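PDB 2ZZJ: glucuronan lyase A from Trichoderma reesei, which probably cleaves beta-1,4-linked polyglucuronate chains within the polymer as a calcium-binding, polysaccharide lyase family 20 endo-lyase with a beta-jelly-roll fold. Local coordinates for residues 41-52 and 199-210; 66-74 and 221-230. All coordinates share one frame; numbering follows the deposited sequence.

Contact 1: residues 41-52 and 199-210; sequences TQTYTPGYTGRY and LYANSWHDDGHM
Trp204 meets two tyrosines of the loop after strand 37-43, one at its edge and one on a face, and both meetings are T-shaped (edge-to-face). Toward Tyr52 the indole presents its edge, CE3 coming over the centre of the phenol ring with CE3 to CD1 at 3.5 Å and the planes 88° apart. Toward Tyr44 the roles are reversed: the tyrosine edge, led by CD1, points onto the indole face 3.6 Å from Trp204 CD2. CB of Tyr44 lies above the six-membered ring of Trp204 in a CH-pi contact; with CG anti to the backbone N (chi1 -175°), the phenol turns its edge to the five-membered ring and reaches Met210, whose CB sits over the phenol centre at 3.7 Å. Were Tyr44 cut back to an alanine, the five-membered ring would probably lose the phenol edge above it, Met210 CB its ring face, and the water on Trp204 O its second partner, the phenol oxygen. This aromatic cluster joins the two sheets of the jelly roll at one end of the sandwich, since the loop leaves one sheet at Thr43 and enters the other just past Tyr52, as strand 53-63. There the backbone closes the contact, Ala201 N donating to Tyr52 O at 2.9 Å. Tyr52 OH turns back to its own loop and accepts from Thr45 N, and Trp204 NE1 is bonded to Tyr87 OH. Whereas Tyr52, Ala201 and Trp204 are buried, Arg51 and Asp206 are exposed. The Arg51 chain, extended from CG to NE, runs over one face of the His205 imidazole, CG lying 3.9 Å from the ring centroid and the guanidinium tilted 35° to the ring. His205 ND1 donates in its ring plane to the anti lone pair of Asp206 OD1, which fixes the imidazole's rotation. Arg51 NE reaches that same oxygen only through a water.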
loop_
_atom_site.group_PDB
_atom_site.type_symbol
_atom_site.label_atom_id
_atom_site.label_comp_id
_atom_site.label_asym_id
_atom_site.label_seq_id
_atom_site.Cartn_x
_atom_site.Cartn_y
_atom_site.Cartn_z
ATOM N N THR A 41 1.169 13.554 4.650
ATOM C CA THR A 41 2.342 13.840 5.517
ATOM C C THR A 41 2.216 13.152 6.864
ATOM O O THR A 41 1.083 12.871 7.351
ATOM C CB THR A 41 2.609 15.366 5.700
ATOM O OG1 THR A 41 1.750 15.904 6.721
ATOM C CG2 THR A 41 2.414 16.108 4.393
ATOM N N GLN A 42 3.365 12.844 7.457
ATOM C CA GLN A 42 3.409 12.354 8.834
ATOM C C GLN A 42 4.568 13.012 9.581
ATOM O O GLN A 42 5.582 13.374 8.975
ATOM C CB GLN A 42 3.544 10.831 8.905
ATOM C CG GLN A 42 2.186 10.091 8.917
ATOM C CD GLN A 42 1.436 10.382 10.233
ATOM O OE1 GLN A 42 2.060 10.796 11.224
ATOM N NE2 GLN A 42 0.111 10.183 10.242
ATOM N N THR A 43 4.408 13.187 10.889
ATOM C CA THR A 43 5.397 13.919 11.689
ATOM C C THR A 43 5.715 13.101 12.916
ATOM O O THR A 43 4.807 12.715 13.674
ATOM C CB THR A 43 4.869 15.323 12.124
ATOM O OG1 THR A 43 4.572 16.120 10.975
ATOM C CG2 THR A 43 5.910 16.069 12.995
ATOM N N TYR A 44 6.991 12.803 13.110
ATOM C CA TYR A 44 7.404 11.994 14.251
ATOM C C TYR A 44 7.244 12.871 15.500
ATOM O O TYR A 44 7.556 14.058 15.445
ATOM C CB TYR A 44 8.876 11.552 14.116
ATOM C CG TYR A 44 9.305 10.599 15.222
ATOM C CD1 TYR A 44 8.769 9.313 15.315
ATOM C CD2 TYR A 44 10.232 11.003 16.203
ATOM C CE1 TYR A 44 9.149 8.442 16.348
ATOM C CE2 TYR A 44 10.612 10.143 17.239
ATOM C CZ TYR A 44 10.072 8.882 17.318
ATOM O OH TYR A 44 10.449 8.025 18.336
ATOM N N THR A 45 6.751 12.279 16.591
ATOM C CA THR A 45 6.513 13.023 17.860
ATOM C C THR A 45 7.025 12.144 19.007
ATOM O O THR A 45 6.373 11.175 19.408
ATOM C CB THR A 45 5.009 13.378 18.083
ATOM O OG1 THR A 45 4.245 12.168 18.103
ATOM C CG2 THR A 45 4.458 14.285 16.985
ATOM N N PRO A 46 8.242 12.442 19.505
ATOM C CA PRO A 46 8.787 11.637 20.598
ATOM C C PRO A 46 7.784 11.572 21.758
ATOM O O PRO A 46 7.065 12.547 22.016
ATOM C CB PRO A 46 10.057 12.397 20.998
ATOM C CG PRO A 46 10.476 13.119 19.752
ATOM C CD PRO A 46 9.156 13.522 19.096
ATOM N N GLY A 47 7.679 10.405 22.373
ATOM C CA GLY A 47 6.766 10.204 23.506
ATOM C C GLY A 47 5.525 9.416 23.139
ATOM O O GLY A 47 5.076 8.561 23.911
ATOM N N TYR A 48 4.988 9.694 21.947
ATOM C CA TYR A 48 3.746 9.091 21.444
ATOM C C TYR A 48 3.931 7.593 21.256
ATOM O O TYR A 48 4.977 7.143 20.756
ATOM C CB TYR A 48 3.364 9.830 20.150
ATOM C CG TYR A 48 2.218 9.299 19.296
ATOM C CD1 TYR A 48 0.886 9.474 19.677
ATOM C CD2 TYR A 48 2.476 8.696 18.053
ATOM C CE1 TYR A 48 -0.165 9.036 18.867
ATOM C CE2 TYR A 48 1.433 8.255 17.230
ATOM C CZ TYR A 48 0.116 8.429 17.640
ATOM O OH TYR A 48 -0.921 7.985 16.845
ATOM N N THR A 49 2.950 6.815 21.709
ATOM C CA THR A 49 3.048 5.358 21.648
ATOM C C THR A 49 2.131 4.763 20.581
ATOM O O THR A 49 2.110 3.549 20.414
ATOM C CB THR A 49 2.702 4.694 22.995
ATOM O OG1 THR A 49 1.429 5.171 23.430
ATOM C CG2 THR A 49 3.744 5.040 24.053
ATOM N N GLY A 50 1.377 5.617 19.892
ATOM C CA GLY A 50 0.449 5.171 18.831
ATOM C C GLY A 50 1.070 5.050 17.435
ATOM O O GLY A 50 2.297 5.014 17.284
ATOM N N ARG A 51 0.218 5.011 16.410
ATOM C CA ARG A 51 0.685 4.733 15.041
ATOM C C ARG A 51 0.578 5.955 14.153
ATOM O O ARG A 51 0.048 6.982 14.565
ATOM C CB ARG A 51 -0.011 3.489 14.457
ATOM C CG ARG A 51 0.486 2.204 15.103
ATOM C CD ARG A 51 -0.139 0.958 14.531
ATOM N NE ARG A 51 0.343 -0.285 15.159
ATOM C CZ ARG A 51 -0.139 -0.789 16.298
ATOM N NH1 ARG A 51 -1.122 -0.160 16.941
ATOM N NH2 ARG A 51 0.336 -1.933 16.792
ATOM N N TYR A 52 1.134 5.859 12.941
ATOM C CA TYR A 52 1.377 7.028 12.125
ATOM C C TYR A 52 0.856 6.779 10.704
ATOM O O TYR A 52 1.634 6.745 9.743
ATOM C CB TYR A 52 2.882 7.276 12.067
ATOM C CG TYR A 52 3.547 7.809 13.338
ATOM C CD1 TYR A 52 3.606 9.176 13.598
ATOM C CD2 TYR A 52 4.200 6.931 14.233
ATOM C CE1 TYR A 52 4.269 9.677 14.762
ATOM C CE2 TYR A 52 4.866 7.424 15.383
ATOM C CZ TYR A 52 4.886 8.784 15.626
ATOM O OH TYR A 52 5.560 9.265 16.746
ATOM N N LEU A 199 0.801 7.318 3.295
ATOM C CA LEU A 199 2.056 7.225 4.054
ATOM C C LEU A 199 1.731 6.652 5.422
ATOM O O LEU A 199 0.994 7.280 6.215
ATOM C CB LEU A 199 2.683 8.618 4.185
ATOM C CG LEU A 199 3.940 8.683 5.089
ATOM C CD1 LEU A 199 5.077 7.718 4.601
ATOM C CD2 LEU A 199 4.409 10.103 5.102
ATOM N N TYR A 200 2.286 5.481 5.695
ATOM C CA TYR A 200 2.141 4.811 6.984
ATOM C C TYR A 200 3.522 4.544 7.557
ATOM O O TYR A 200 4.253 3.654 7.101
ATOM C CB TYR A 200 1.293 3.538 6.822
ATOM C CG TYR A 200 1.300 2.588 8.013
ATOM C CD1 TYR A 200 1.332 3.082 9.319
ATOM C CD2 TYR A 200 1.188 1.211 7.832
ATOM C CE1 TYR A 200 1.308 2.214 10.421
ATOM C CE2 TYR A 200 1.185 0.322 8.928
ATOM C CZ TYR A 200 1.223 0.850 10.214
ATOM O OH TYR A 200 1.217 0.015 11.308
ATOM N N ALA A 201 3.918 5.370 8.508
ATOM C CA ALA A 201 5.297 5.329 8.984
ATOM C C ALA A 201 5.371 4.276 10.053
ATOM O O ALA A 201 5.384 4.585 11.246
ATOM C CB ALA A 201 5.723 6.714 9.489
ATOM N N ASN A 202 5.360 3.017 9.631
ATOM C CA ASN A 202 5.163 1.916 10.576
ATOM C C ASN A 202 6.375 1.606 11.486
ATOM O O ASN A 202 6.229 1.237 12.665
ATOM C CB ASN A 202 4.627 0.650 9.884
ATOM C CG ASN A 202 5.466 0.187 8.702
ATOM O OD1 ASN A 202 6.181 0.949 8.076
ATOM N ND2 ASN A 202 5.305 -1.073 8.347
ATOM N N SER A 203 7.573 1.768 10.942
ATOM C CA SER A 203 8.785 1.498 11.719
ATOM C C SER A 203 8.970 2.459 12.886
ATOM O O SER A 203 9.625 2.087 13.888
ATOM C CB SER A 203 10.023 1.511 10.825
ATOM O OG SER A 203 10.086 0.331 10.042
ATOM N N TRP A 204 8.425 3.680 12.772
ATOM C CA TRP A 204 8.497 4.648 13.857
ATOM C C TRP A 204 7.862 4.047 15.118
ATOM O O TRP A 204 8.445 4.119 16.212
ATOM C CB TRP A 204 7.783 5.966 13.502
ATOM C CG TRP A 204 8.478 6.845 12.527
ATOM C CD1 TRP A 204 9.747 6.669 12.003
ATOM C CD2 TRP A 204 8.000 8.096 11.998
ATOM N NE1 TRP A 204 10.060 7.724 11.175
ATOM C CE2 TRP A 204 9.010 8.604 11.146
ATOM C CE3 TRP A 204 6.799 8.819 12.129
ATOM C CZ2 TRP A 204 8.865 9.795 10.432
ATOM C CZ3 TRP A 204 6.658 10.015 11.421
ATOM C CH2 TRP A 204 7.697 10.491 10.576
ATOM N N HIS A 205 6.690 3.435 14.966
ATOM C CA HIS A 205 6.032 2.776 16.094
ATOM C C HIS A 205 6.668 1.413 16.400
ATOM O O HIS A 205 7.071 1.162 17.531
ATOM C CB HIS A 205 4.530 2.628 15.829
ATOM C CG HIS A 205 3.857 1.663 16.748
ATOM N ND1 HIS A 205 3.886 0.298 16.545
ATOM C CD2 HIS A 205 3.150 1.864 17.886
ATOM C CE1 HIS A 205 3.219 -0.297 17.520
ATOM N NE2 HIS A 205 2.766 0.629 18.346
ATOM N N ASP A 206 6.769 0.547 15.390
ATOM C CA ASP A 206 7.253 -0.808 15.588
ATOM C C ASP A 206 8.644 -0.847 16.231
ATOM O O ASP A 206 8.930 -1.753 17.021
ATOM C CB ASP A 206 7.261 -1.592 14.277
ATOM C CG ASP A 206 5.871 -1.698 13.624
ATOM O OD1 ASP A 206 4.844 -1.347 14.248
ATOM O OD2 ASP A 206 5.810 -2.146 12.458
ATOM N N ASP A 207 9.489 0.133 15.918
ATOM C CA ASP A 207 10.887 0.076 16.348
ATOM C C ASP A 207 11.127 0.809 17.663
ATOM O O ASP A 207 12.162 0.602 18.308
ATOM C CB ASP A 207 11.829 0.646 15.291
ATOM C CG ASP A 207 11.913 -0.203 14.038
ATOM O OD1 ASP A 207 11.327 -1.316 13.964
ATOM O OD2 ASP A 207 12.596 0.275 13.109
ATOM N N GLY A 208 10.197 1.682 18.031
ATOM C CA GLY A 208 10.313 2.483 19.238
ATOM C C GLY A 208 11.119 3.757 19.082
ATOM O O GLY A 208 11.359 4.466 20.064
ATOM N N HIS A 209 11.546 4.059 17.853
ATOM C CA HIS A 209 12.349 5.254 17.590
ATOM C C HIS A 209 12.373 5.488 16.091
ATOM O O HIS A 209 12.013 4.598 15.314
ATOM C CB HIS A 209 13.806 5.066 18.068
ATOM C CG HIS A 209 14.517 3.956 17.367
ATOM N ND1 HIS A 209 14.343 2.632 17.705
ATOM C CD2 HIS A 209 15.348 3.966 16.300
ATOM C CE1 HIS A 209 15.055 1.873 16.893
ATOM N NE2 HIS A 209 15.671 2.657 16.027
ATOM N N MET A 210 12.833 6.684 15.721
ATOM C CA MET A 210 13.041 7.077 14.350
ATOM C C MET A 210 14.530 7.140 14.025
ATOM O O MET A 210 15.308 7.757 14.749
ATOM C CB MET A 210 12.421 8.442 14.122
ATOM C CG MET A 210 12.851 9.062 12.820
ATOM S SD MET A 210 12.364 10.769 12.600
ATOM C CE MET A 210 13.397 11.629 13.779
HETATM O O HOH W 1 8.815 5.873 18.592
HETATM O O HOH W 2 2.355 -2.220 14.013
HETATM O O HOH W 3 3.187 3.644 13.034
#

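Contact 2: residues 66-74 and 221-230; sequences EEQFYGFAF and YDEVAVGTTF. With CA (calcium ion), chain B.
Strands 66-74 and 221-227 run antiparallel, their axes 4.6 Å apart at closest approach, joined by six backbone bonds in three hydrogen-bonded pairs, Phe69 with Gly227, Gly71 with Ala225 and Ala73 with Asp222. The register slips by one between the last two, a beta bulge in which Glu223 and Val224 lie opposite Phe72; against strand 2-6 the same pair is a G1 bulge. On one face Tyr70 lies alongside Val226, CE1 to CG1 at 3.6 Å, and the Tyr221 ring packs beside Phe72 and against Phe74 CB. On the other, the Phe69 ring slides under the turn into helix 230-233, Phe230 N standing 3.4 Å above its centre. Asp222 leaves on that face too, and its carboxylate, turned from strand 66-74, binds the calcium ion through OD1 at 2.4 Å and OD2 at 2.6 Å; carbonyls of Asp7, Lys33 and Ser36 and two waters complete the site. Glu223 OE2 accepts from one of those waters and is hydrogen-bonded to Tyr5 OH, while OE1 forms a salt bridge with Lys33. Strand 152-160 flanks the far edge of strand 66-74, strand 192-197 of the opposite sheet covers Val224 and Val226, and Val233 of helix 230-233 touches Phe69 and Ala225.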
loop_
_atom_site.group_PDB
_atom_site.type_symbol
_atom_site.label_atom_id
_atom_site.label_comp_id
_atom_site.label_asym_id
_atom_site.label_seq_id
_atom_site.Cartn_x
_atom_site.Cartn_y
_atom_site.Cartn_z
ATOM N N GLU A 66 -10.735 -14.041 -6.808
ATOM C CA GLU A 66 -10.786 -13.151 -7.973
ATOM C C GLU A 66 -9.404 -12.669 -8.364
ATOM O O GLU A 66 -8.480 -12.688 -7.546
ATOM C CB GLU A 66 -11.682 -11.967 -7.689
ATOM C CG GLU A 66 -11.205 -11.111 -6.562
ATOM C CD GLU A 66 -12.169 -10.016 -6.223
ATOM O OE1 GLU A 66 -13.276 -10.000 -6.796
ATOM O OE2 GLU A 66 -11.839 -9.157 -5.384
ATOM N N GLU A 67 -9.267 -12.274 -9.628
ATOM C CA GLU A 67 -8.071 -11.596 -10.110
ATOM C C GLU A 67 -8.466 -10.140 -10.191
ATOM O O GLU A 67 -9.615 -9.825 -10.570
ATOM C CB GLU A 67 -7.672 -12.088 -11.511
ATOM C CG GLU A 67 -6.407 -11.358 -12.053
ATOM C CD GLU A 67 -6.261 -11.362 -13.595
ATOM O OE1 GLU A 67 -5.106 -11.437 -14.077
ATOM O OE2 GLU A 67 -7.271 -11.284 -14.324
ATOM N N GLN A 68 -7.545 -9.252 -9.797
ATOM C CA GLN A 68 -7.764 -7.806 -9.965
ATOM C C GLN A 68 -6.450 -7.138 -10.379
ATOM O O GLN A 68 -5.378 -7.651 -10.065
ATOM C CB GLN A 68 -8.239 -7.200 -8.656
ATOM C CG GLN A 68 -9.654 -7.652 -8.168
ATOM C CD GLN A 68 -10.784 -6.963 -8.930
ATOM O OE1 GLN A 68 -11.230 -5.871 -8.571
ATOM N NE2 GLN A 68 -11.262 -7.615 -9.969
ATOM N N PHE A 69 -6.552 -5.987 -11.055
ATOM C CA PHE A 69 -5.403 -5.106 -11.287
ATOM C C PHE A 69 -5.583 -3.875 -10.385
ATOM O O PHE A 69 -6.718 -3.408 -10.154
ATOM C CB PHE A 69 -5.358 -4.627 -12.742
ATOM C CG PHE A 69 -4.898 -5.689 -13.743
ATOM C CD1 PHE A 69 -3.602 -5.677 -14.250
ATOM C CD2 PHE A 69 -5.775 -6.684 -14.177
ATOM C CE1 PHE A 69 -3.198 -6.617 -15.194
ATOM C CE2 PHE A 69 -5.367 -7.634 -15.126
ATOM C CZ PHE A 69 -4.087 -7.601 -15.617
ATOM N N TYR A 70 -4.461 -3.342 -9.902
ATOM C CA TYR A 70 -4.433 -2.107 -9.105
ATOM C C TYR A 70 -3.334 -1.221 -9.689
ATOM O O TYR A 70 -2.264 -1.720 -10.034
ATOM C CB TYR A 70 -4.048 -2.433 -7.652
ATOM C CG TYR A 70 -4.981 -3.465 -7.061
ATOM C CD1 TYR A 70 -6.149 -3.075 -6.372
ATOM C CD2 TYR A 70 -4.750 -4.827 -7.256
ATOM C CE1 TYR A 70 -7.045 -4.056 -5.861
ATOM C CE2 TYR A 70 -5.646 -5.790 -6.755
ATOM C CZ TYR A 70 -6.759 -5.382 -6.053
ATOM O OH TYR A 70 -7.627 -6.325 -5.566
ATOM N N GLY A 71 -3.575 0.081 -9.768
ATOM C CA GLY A 71 -2.566 1.011 -10.284
ATOM C C GLY A 71 -2.591 2.263 -9.413
ATOM O O GLY A 71 -3.666 2.684 -8.934
ATOM N N PHE A 72 -1.437 2.873 -9.202
ATOM C CA PHE A 72 -1.391 4.220 -8.590
ATOM C C PHE A 72 -0.098 4.891 -8.933
ATOM O O PHE A 72 0.901 4.210 -9.288
ATOM C CB PHE A 72 -1.591 4.207 -7.086
ATOM C CG PHE A 72 -0.551 3.405 -6.329
ATOM C CD1 PHE A 72 0.500 4.054 -5.692
ATOM C CD2 PHE A 72 -0.643 2.010 -6.258
ATOM C CE1 PHE A 72 1.480 3.314 -4.965
ATOM C CE2 PHE A 72 0.317 1.263 -5.553
ATOM C CZ PHE A 72 1.377 1.914 -4.915
ATOM N N ALA A 73 -0.122 6.223 -8.877
ATOM C CA ALA A 73 1.133 6.943 -8.987
ATOM C C ALA A 73 1.510 7.472 -7.611
ATOM O O ALA A 73 0.636 7.853 -6.831
ATOM C CB ALA A 73 1.004 8.094 -9.983
ATOM N N PHE A 74 2.796 7.510 -7.308
ATOM C CA PHE A 74 3.274 8.118 -6.046
ATOM C C PHE A 74 4.598 8.839 -6.253
ATOM O O PHE A 74 5.303 8.583 -7.226
ATOM C CB PHE A 74 3.390 7.083 -4.912
ATOM C CG PHE A 74 4.645 6.247 -4.984
ATOM C CD1 PHE A 74 5.783 6.616 -4.270
ATOM C CD2 PHE A 74 4.697 5.123 -5.835
ATOM C CE1 PHE A 74 6.983 5.844 -4.353
ATOM C CE2 PHE A 74 5.902 4.339 -5.941
ATOM C CZ PHE A 74 7.021 4.718 -5.198
ATOM N N TYR A 221 0.229 11.278 -4.043
ATOM C CA TYR A 221 -0.421 10.194 -4.766
ATOM C C TYR A 221 -1.337 10.757 -5.825
ATOM O O TYR A 221 -1.872 11.871 -5.672
ATOM C CB TYR A 221 -1.289 9.367 -3.813
ATOM C CG TYR A 221 -0.499 8.569 -2.821
ATOM C CD1 TYR A 221 -0.186 7.228 -3.088
ATOM C CD2 TYR A 221 -0.053 9.134 -1.644
ATOM C CE1 TYR A 221 0.566 6.450 -2.154
ATOM C CE2 TYR A 221 0.714 8.379 -0.705
ATOM C CZ TYR A 221 0.988 7.053 -0.973
ATOM O OH TYR A 221 1.678 6.348 -0.013
ATOM N N ASP A 222 -1.586 9.966 -6.847
ATOM C CA ASP A 222 -2.521 10.363 -7.898
ATOM C C ASP A 222 -2.930 9.142 -8.709
ATOM O O ASP A 222 -2.267 8.105 -8.651
ATOM C CB ASP A 222 -1.815 11.386 -8.796
ATOM C CG ASP A 222 -2.795 12.266 -9.591
ATOM O OD1 ASP A 222 -4.038 12.042 -9.531
ATOM O OD2 ASP A 222 -2.288 13.166 -10.274
ATOM N N GLU A 223 -3.992 9.299 -9.510
ATOM C CA GLU A 223 -4.324 8.372 -10.543
ATOM C C GLU A 223 -4.399 6.918 -10.001
ATOM O O GLU A 223 -3.653 6.042 -10.446
ATOM C CB GLU A 223 -3.289 8.524 -11.703
ATOM C CG GLU A 223 -3.736 8.018 -13.043
ATOM C CD GLU A 223 -4.886 8.844 -13.688
ATOM O OE1 GLU A 223 -5.261 8.422 -14.803
ATOM O OE2 GLU A 223 -5.415 9.841 -13.104
ATOM N N VAL A 224 -5.291 6.692 -9.037
ATOM C CA VAL A 224 -5.467 5.367 -8.435
ATOM C C VAL A 224 -6.646 4.683 -9.102
ATOM O O VAL A 224 -7.677 5.339 -9.368
ATOM C CB VAL A 224 -5.735 5.463 -6.900
ATOM C CG1 VAL A 224 -5.724 4.051 -6.251
ATOM C CG2 VAL A 224 -4.686 6.374 -6.200
ATOM N N ALA A 225 -6.517 3.382 -9.369
ATOM C CA ALA A 225 -7.570 2.635 -10.069
ATOM C C ALA A 225 -7.541 1.168 -9.670
ATOM O O ALA A 225 -6.453 0.623 -9.341
ATOM C CB ALA A 225 -7.414 2.752 -11.617
ATOM N N VAL A 226 -8.739 0.548 -9.719
ATOM C CA VAL A 226 -8.883 -0.896 -9.560
ATOM C C VAL A 226 -9.714 -1.345 -10.752
ATOM O O VAL A 226 -10.686 -0.672 -11.120
ATOM C CB VAL A 226 -9.604 -1.307 -8.224
ATOM C CG1 VAL A 226 -9.613 -2.849 -8.096
ATOM C CG2 VAL A 226 -8.923 -0.645 -6.999
ATOM N N GLY A 227 -9.318 -2.443 -11.381
ATOM C CA GLY A 227 -10.019 -2.908 -12.573
ATOM C C GLY A 227 -9.613 -4.298 -12.972
ATOM O O GLY A 227 -8.942 -5.010 -12.210
ATOM N N THR A 228 -10.004 -4.682 -14.185
ATOM C CA THR A 228 -9.843 -6.070 -14.621
ATOM C C THR A 228 -8.801 -6.254 -15.705
ATOM O O THR A 228 -8.504 -7.379 -16.079
ATOM C CB THR A 228 -11.189 -6.693 -15.077
ATOM O OG1 THR A 228 -11.688 -5.973 -16.187
ATOM C CG2 THR A 228 -12.225 -6.599 -13.950
ATOM N N THR A 229 -8.228 -5.152 -16.191
ATOM C CA THR A 229 -7.131 -5.216 -17.179
ATOM C C THR A 229 -5.996 -4.287 -16.751
ATOM O O THR A 229 -6.206 -3.399 -15.914
ATOM C CB THR A 229 -7.617 -4.845 -18.602
ATOM O OG1 THR A 229 -7.895 -3.434 -18.702
ATOM C CG2 THR A 229 -8.901 -5.634 -18.948
ATOM N N PHE A 230 -4.812 -4.479 -17.335
ATOM C CA PHE A 230 -3.694 -3.557 -17.117
ATOM C C PHE A 230 -4.054 -2.132 -17.557
ATOM O O PHE A 230 -3.821 -1.148 -16.810
ATOM C CB PHE A 230 -2.464 -4.084 -17.912
ATOM C CG PHE A 230 -1.201 -3.288 -17.693
ATOM C CD1 PHE A 230 -0.245 -3.690 -16.763
ATOM C CD2 PHE A 230 -0.949 -2.138 -18.453
ATOM C CE1 PHE A 230 0.934 -2.918 -16.557
ATOM C CE2 PHE A 230 0.231 -1.385 -18.283
ATOM C CZ PHE A 230 1.173 -1.772 -17.305
HETATM CA CA CA B . -4.682 14.007 -10.834
HETATM O O HOH W 4 -9.129 -9.425 -13.981
HETATM O O HOH W 5 -5.414 12.447 -12.518
HETATM O O HOH W 6 -6.594 15.535 -11.265
#

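In the fold
The two contacts illustrate how one sandwich is tied together both within a sheet and between sheets. Contact 2 pairs neighbouring strands inside the sheet that supplies Asp222 to the calcium site, whereas contact 1 bridges that sheet and its partner at one end of the sandwich. Their centres are about 28 Å apart, on opposite sides of the chain's centre, yet they touch where Leu199 N comes within 3.6 Å of Tyr221 OH, by packing only, the hydroxyl being bonded to Ile89 O. They are also linked through the sheet, as strand 37-43 pairs with strand 216-227, and along the chain, as helix 202-207 precedes that strand. Calcium belongs to contact 2 alone; contact 1 lies away from the metal.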